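Local coordinates for protein L-methionine gamma-lyase (Fusobacterium nucleatum subsp. nucleatum, PDB 6LXU) that is a pyridoxal-phosphate-dependent enzyme of the Cys/Met metabolism family, with its cofactor covalently attached, that forms a four-chain assembly, at residues Ala103-Val108 with Asn150-Tyr155; Glu142-Met147 with Ser173-Thr178. All coordinates share one frame; numbering follows the deposited sequence.

Contact 1 of 2, residues Ala103-Val108 with Asn150-Tyr155; sequences AGDHVV and NTRVVY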
loop_
_atom_site.group_PDB
_atom_site.type_symbol
_atom_site.label_atom_id
_atom_site.label_comp_id
_atom_site.label_asym_id
_atom_site.label_seq_id
_atom_site.Cartn_x
_atom_site.Cartn_y
_atom_site.Cartn_z
ATOM N N ALA A 103 -13.989 22.382 -30.463
ATOM C CA ALA A 103 -13.436 23.444 -31.308
ATOM C C ALA A 103 -14.558 24.394 -31.720
ATOM O O ALA A 103 -15.654 23.944 -32.048
ATOM C CB ALA A 103 -12.763 22.866 -32.539
ATOM N N GLY A 104 -14.274 25.679 -31.625
ATOM C CA GLY A 104 -15.282 26.709 -31.915
ATOM C C GLY A 104 -15.987 27.273 -30.691
ATOM O O GLY A 104 -16.676 28.297 -30.793
ATOM N N ASP A 105 -15.848 26.611 -29.534
ATOM C CA ASP A 105 -16.385 27.126 -28.283
ATOM C C ASP A 105 -15.476 28.219 -27.755
ATOM O O ASP A 105 -14.309 28.343 -28.132
ATOM C CB ASP A 105 -16.486 26.036 -27.201
ATOM C CG ASP A 105 -17.623 25.075 -27.401
ATOM O OD1 ASP A 105 -18.502 25.336 -28.261
ATOM O OD2 ASP A 105 -17.675 24.063 -26.665
ATOM N N HIS A 106 -16.031 28.980 -26.813
ATOM C CA HIS A 106 -15.350 30.069 -26.139
ATOM C C HIS A 106 -15.387 29.867 -24.611
ATOM O O HIS A 106 -16.343 29.311 -24.061
ATOM C CB HIS A 106 -15.999 31.401 -26.568
ATOM C CG HIS A 106 -15.460 32.626 -25.896
ATOM N ND1 HIS A 106 -16.231 33.394 -25.046
ATOM C CD2 HIS A 106 -14.264 33.254 -25.986
ATOM C CE1 HIS A 106 -15.525 34.425 -24.629
ATOM N NE2 HIS A 106 -14.333 34.377 -25.194
ATOM N N VAL A 107 -14.325 30.335 -23.966
ATOM C CA VAL A 107 -14.154 30.260 -22.513
ATOM C C VAL A 107 -13.830 31.657 -22.002
ATOM O O VAL A 107 -12.993 32.349 -22.584
ATOM C CB VAL A 107 -12.993 29.308 -22.131
ATOM C CG1 VAL A 107 -12.728 29.327 -20.625
ATOM C CG2 VAL A 107 -13.276 27.903 -22.633
ATOM N N VAL A 108 -14.504 32.056 -20.920
ATOM C CA VAL A 108 -14.150 33.246 -20.167
ATOM C C VAL A 108 -13.547 32.810 -18.845
ATOM O O VAL A 108 -14.161 32.015 -18.120
ATOM C CB VAL A 108 -15.365 34.157 -19.896
ATOM C CG1 VAL A 108 -14.994 35.342 -19.007
ATOM C CG2 VAL A 108 -15.969 34.636 -21.206
ATOM N N ASN A 150 -21.234 31.855 -28.160
ATOM C CA ASN A 150 -20.531 30.569 -28.107
ATOM C C ASN A 150 -19.709 30.357 -26.825
ATOM O O ASN A 150 -18.918 29.409 -26.765
ATOM C CB ASN A 150 -19.644 30.377 -29.353
ATOM C CG ASN A 150 -18.517 31.370 -29.428
ATOM O OD1 ASN A 150 -18.681 32.535 -29.067
ATOM N ND2 ASN A 150 -17.359 30.927 -29.895
ATOM N N THR A 151 -19.874 31.205 -25.806
ATOM C CA THR A 151 -19.239 30.959 -24.500
ATOM C C THR A 151 -19.837 29.717 -23.881
ATOM O O THR A 151 -21.019 29.665 -23.557
ATOM C CB THR A 151 -19.380 32.156 -23.561
ATOM O OG1 THR A 151 -18.846 33.305 -24.217
ATOM C CG2 THR A 151 -18.616 31.911 -22.243
ATOM N N ARG A 152 -19.009 28.682 -23.755
ATOM C CA ARG A 152 -19.445 27.411 -23.197
ATOM C C ARG A 152 -19.072 27.252 -21.716
ATOM O O ARG A 152 -19.739 26.521 -21.006
ATOM C CB ARG A 152 -18.848 26.270 -24.032
ATOM C CG ARG A 152 -19.140 24.864 -23.563
ATOM C CD ARG A 152 -20.619 24.552 -23.437
ATOM N NE ARG A 152 -20.848 23.131 -23.194
ATOM C CZ ARG A 152 -21.946 22.607 -22.652
ATOM N NH1 ARG A 152 -22.961 23.397 -22.271
ATOM N NH2 ARG A 152 -22.051 21.299 -22.499
ATOM N N VAL A 153 -17.985 27.893 -21.300
ATOM C CA VAL A 153 -17.488 27.769 -19.930
ATOM C C VAL A 153 -17.073 29.133 -19.412
ATOM O O VAL A 153 -16.378 29.894 -20.082
ATOM C CB VAL A 153 -16.267 26.813 -19.852
ATOM C CG1 VAL A 153 -15.540 26.922 -18.510
ATOM C CG2 VAL A 153 -16.691 25.383 -20.115
ATOM N N VAL A 154 -17.502 29.413 -18.181
ATOM C CA VAL A 154 -16.913 30.455 -17.358
ATOM C C VAL A 154 -16.196 29.711 -16.231
ATOM O O VAL A 154 -16.836 28.975 -15.489
ATOM C CB VAL A 154 -17.970 31.457 -16.836
ATOM C CG1 VAL A 154 -17.384 32.386 -15.796
ATOM C CG2 VAL A 154 -18.535 32.250 -18.005
ATOM N N TYR A 155 -14.876 29.860 -16.161
ATOM C CA TYR A 155 -14.036 29.083 -15.241
ATOM C C TYR A 155 -13.478 30.021 -14.194
ATOM O O TYR A 155 -12.854 31.023 -14.540
ATOM C CB TYR A 155 -12.917 28.395 -16.022
ATOM C CG TYR A 155 -12.083 27.464 -15.176
ATOM C CD1 TYR A 155 -11.086 27.948 -14.368
ATOM C CD2 TYR A 155 -12.319 26.096 -15.173
ATOM C CE1 TYR A 155 -10.331 27.107 -13.553
ATOM C CE2 TYR A 155 -11.562 25.232 -14.387
ATOM C CZ TYR A 155 -10.570 25.742 -13.575
ATOM O OH TYR A 155 -9.817 24.864 -12.805
HETATM O O HOH W 1 -20.613 26.903 -27.439
#
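Four backbone hydrogen bonds join His106 and Val108 to Asn150, Arg152, Val153 and Tyr155. His106 N donates to Asn150 O, and Arg152 N to His106 O at 2.8 Å. Farther on, Val108 N binds Val153 O and Tyr155 N binds Val108 O, at 3.0 Å each. Thr151 pairs with His106 but Val153 with Val107, so Arg152 is the extra residue of a beta bulge, its phi/psi of -99°/-29° far from extended. The strands are parallel neighbours in the seven-stranded mixed sheet of the fold-type I (aspartate aminotransferase-like) architecture, consistent with the enzyme's family.

Side-chain hydrogen bonds reinforce the start of the pairing. Asn150 CG lies between the backbone N and the carbonyl carbon (chi1 65°), and ND2 donates to Gly104 O at 2.9 Å, with the acceptor in the amide plane; Glu131 also binds this nitrogen. Gly104 has a positive phi, at which a CB would press on the preceding carbonyl. Thr151 OG1 lies at the His106 ring edge, in plane, 2.7 Å from ND1; the two side chains run side by side, and Thr133 holds NE2. A water lies within hydrogen-bonding distance of Asp105 OD1 and Asn150 O.

The branched Val108, Thr151 and Val154 share one sheet face: Val108 CG2 touches Thr151 CG2 at 3.9 Å, and Val108 CB lies near Val154 CG2. Asp105 OD2 rests 3.5 Å from Arg152 CG, although Asp105 pairs with Lys102 and Arg152 NH1 is hydrogen-bonded to Asn181 O.

Contact 2 of 2, residues Glu142-Met147 with Ser173-Thr178; sequences EVKNAM and SKIAHT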
loop_
_atom_site.group_PDB
_atom_site.type_symbol
_atom_site.label_atom_id
_atom_site.label_comp_id
_atom_site.label_asym_id
_atom_site.label_seq_id
_atom_site.Cartn_x
_atom_site.Cartn_y
_atom_site.Cartn_z
ATOM N N GLU A 142 -16.493 43.640 -16.792
ATOM C CA GLU A 142 -15.554 42.945 -17.698
ATOM C C GLU A 142 -16.072 41.562 -18.100
ATOM O O GLU A 142 -15.965 41.159 -19.258
ATOM C CB GLU A 142 -14.167 42.772 -17.070
ATOM C CG GLU A 142 -13.282 43.999 -17.121
ATOM C CD GLU A 142 -11.856 43.718 -16.676
ATOM O OE1 GLU A 142 -11.246 42.721 -17.139
ATOM O OE2 GLU A 142 -11.328 44.506 -15.862
ATOM N N VAL A 143 -16.640 40.838 -17.141
ATOM C CA VAL A 143 -17.132 39.499 -17.410
ATOM C C VAL A 143 -18.367 39.571 -18.299
ATOM O O VAL A 143 -18.452 38.846 -19.287
ATOM C CB VAL A 143 -17.408 38.716 -16.111
ATOM C CG1 VAL A 143 -17.960 37.336 -16.426
ATOM C CG2 VAL A 143 -16.124 38.595 -15.303
ATOM N N LYS A 144 -19.301 40.465 -17.970
ATOM C CA LYS A 144 -20.486 40.678 -18.820
ATOM C C LYS A 144 -20.085 40.983 -20.262
ATOM O O LYS A 144 -20.642 40.420 -21.198
ATOM C CB LYS A 144 -21.322 41.851 -18.308
ATOM C CG LYS A 144 -22.033 41.625 -16.989
ATOM C CD LYS A 144 -22.665 42.925 -16.519
ATOM C CE LYS A 144 -23.076 42.866 -15.062
ATOM N NZ LYS A 144 -23.911 44.039 -14.686
ATOM N N ASN A 145 -19.107 41.867 -20.413
ATOM C CA ASN A 145 -18.650 42.307 -21.740
ATOM C C ASN A 145 -17.931 41.205 -22.530
ATOM O O ASN A 145 -17.938 41.239 -23.757
ATOM C CB ASN A 145 -17.737 43.540 -21.625
ATOM C CG ASN A 145 -18.482 44.792 -21.183
ATOM O OD1 ASN A 145 -19.714 44.870 -21.256
ATOM N ND2 ASN A 145 -17.730 45.780 -20.717
ATOM N N ALA A 146 -17.319 40.237 -21.834
ATOM C CA ALA A 146 -16.624 39.109 -22.481
ATOM C C ALA A 146 -17.548 37.989 -22.943
ATOM O O ALA A 146 -17.133 37.163 -23.767
ATOM C CB ALA A 146 -15.569 38.542 -21.543
ATOM N N MET A 147 -18.771 37.917 -22.423
ATOM C CA MET A 147 -19.713 36.861 -22.796
ATOM C C MET A 147 -20.046 36.918 -24.282
ATOM O O MET A 147 -20.270 38.008 -24.829
ATOM C CB MET A 147 -21.013 36.954 -21.980
ATOM C CG MET A 147 -20.872 36.582 -20.506
ATOM S SD MET A 147 -20.403 34.868 -20.189
ATOM C CE MET A 147 -21.796 33.992 -20.898
ATOM N N SER A 173 -21.886 33.653 -11.566
ATOM C CA SER A 173 -22.697 32.590 -12.113
ATOM C C SER A 173 -23.967 33.138 -12.756
ATOM O O SER A 173 -24.385 32.637 -13.785
ATOM C CB SER A 173 -23.058 31.546 -11.062
ATOM O OG SER A 173 -21.881 30.861 -10.608
ATOM N N LYS A 174 -24.570 34.156 -12.137
ATOM C CA LYS A 174 -25.748 34.812 -12.745
ATOM C C LYS A 174 -25.407 35.430 -14.082
ATOM O O LYS A 174 -26.186 35.299 -15.036
ATOM C CB LYS A 174 -26.329 35.861 -11.800
ATOM C CG LYS A 174 -27.046 35.227 -10.635
ATOM C CD LYS A 174 -27.440 36.278 -9.633
ATOM C CE LYS A 174 -28.158 35.655 -8.467
ATOM N NZ LYS A 174 -28.448 36.665 -7.437
ATOM N N ILE A 175 -24.247 36.065 -14.182
ATOM C CA ILE A 175 -23.806 36.648 -15.460
ATOM C C ILE A 175 -23.603 35.558 -16.500
ATOM O O ILE A 175 -24.081 35.654 -17.631
ATOM C CB ILE A 175 -22.526 37.479 -15.283
ATOM C CG1 ILE A 175 -22.845 38.711 -14.432
ATOM C CG2 ILE A 175 -21.923 37.894 -16.627
ATOM C CD1 ILE A 175 -21.642 39.398 -13.862
ATOM N N ALA A 176 -22.874 34.504 -16.130
ATOM C CA ALA A 176 -22.634 33.390 -17.054
ATOM C C ALA A 176 -23.929 32.773 -17.573
ATOM O O ALA A 176 -24.052 32.465 -18.763
ATOM C CB ALA A 176 -21.791 32.329 -16.365
ATOM N N HIS A 177 -24.888 32.607 -16.668
ATOM C CA HIS A 177 -26.121 31.917 -16.982
ATOM C C HIS A 177 -27.130 32.742 -17.787
ATOM O O HIS A 177 -28.166 32.207 -18.171
ATOM C CB HIS A 177 -26.747 31.356 -15.714
ATOM C CG HIS A 177 -25.993 30.181 -15.162
ATOM N ND1 HIS A 177 -25.910 29.916 -13.812
ATOM C CD2 HIS A 177 -25.269 29.215 -15.784
ATOM C CE1 HIS A 177 -25.185 28.823 -13.633
ATOM N NE2 HIS A 177 -24.785 28.380 -14.806
ATOM N N THR A 178 -26.785 33.980 -18.112
ATOM C CA THR A 178 -27.559 34.722 -19.119
ATOM C C THR A 178 -27.454 34.047 -20.487
ATOM O O THR A 178 -28.320 34.257 -21.341
ATOM C CB THR A 178 -27.134 36.196 -19.246
ATOM O OG1 THR A 178 -25.767 36.293 -19.648
ATOM C CG2 THR A 178 -27.343 36.952 -17.943
#
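Ile175 sets its side chain against Val143, Lys144 and Met147, joining two helices that pack over one side of the large sheet in the alpha/beta fold of this PLP-dependent enzyme. Helices 140-146 and 169-176 each come just before a strand: 151-157 follows the first and 183-187 the second.

From Ile175 CB, which points toward the 142-147 segment, the chain divides. CG2, anti to the backbone N, meets three residues: Val143 CG1 lies 4.0 Å from it, Lys144 CG 3.8 Å, and Met147 CG slightly farther off. CG1 continues on the other branch and approaches Lys144 CG at 4.0 Å. At the tip, CD1 touches both Lys144 CG and CE, each at 3.9 Å, because the extended lysine chain crosses the isoleucine at about a right angle. Isoleucine suits the place because its two branches address different neighbours together, and the methylene chain of Lys144 offers an apolar surface, while its NZ forms a salt bridge with Glu141.

Met147, the first residue to leave helical geometry after 142-146, extends past Ile175 toward Ala176. Its chain is bent at chi2 (-64°), which places SD 4.1 Å from Ala176 CA, and the small alanine lets the thioether come close to the backbone. Val154 of the neighbouring strand underlies both Met147 and Ala176.

No hydrogen bond spans the two segments. Within 173-178, Thr178 N and OG1 both donate to Ile175 O, while Met147 CE stops 3.5 Å from Ala176 O.

In the fold
Contact 1 is a strand pair inside the large sheet, and contact 2 is a helix pair lying on it; their centres are 11 Å apart. The segments alternate along the chain, with helix 140-146 leading into strand 151-157 and that strand leading on to helix 169-176. The face bearing His106, Val108 and Val154 meets the helices directly: Val154 CG2 lies 3.6 Å from Ala176 CB and 3.9 Å from Met147 SD, and His106 CE1 comes 3.3 Å from Ala146 O. The opposite face, with Val107 and Val153, instead meets helices 115-125 and 89-100. Neither contact includes Lys212, the residue modified by the PLP cofactor.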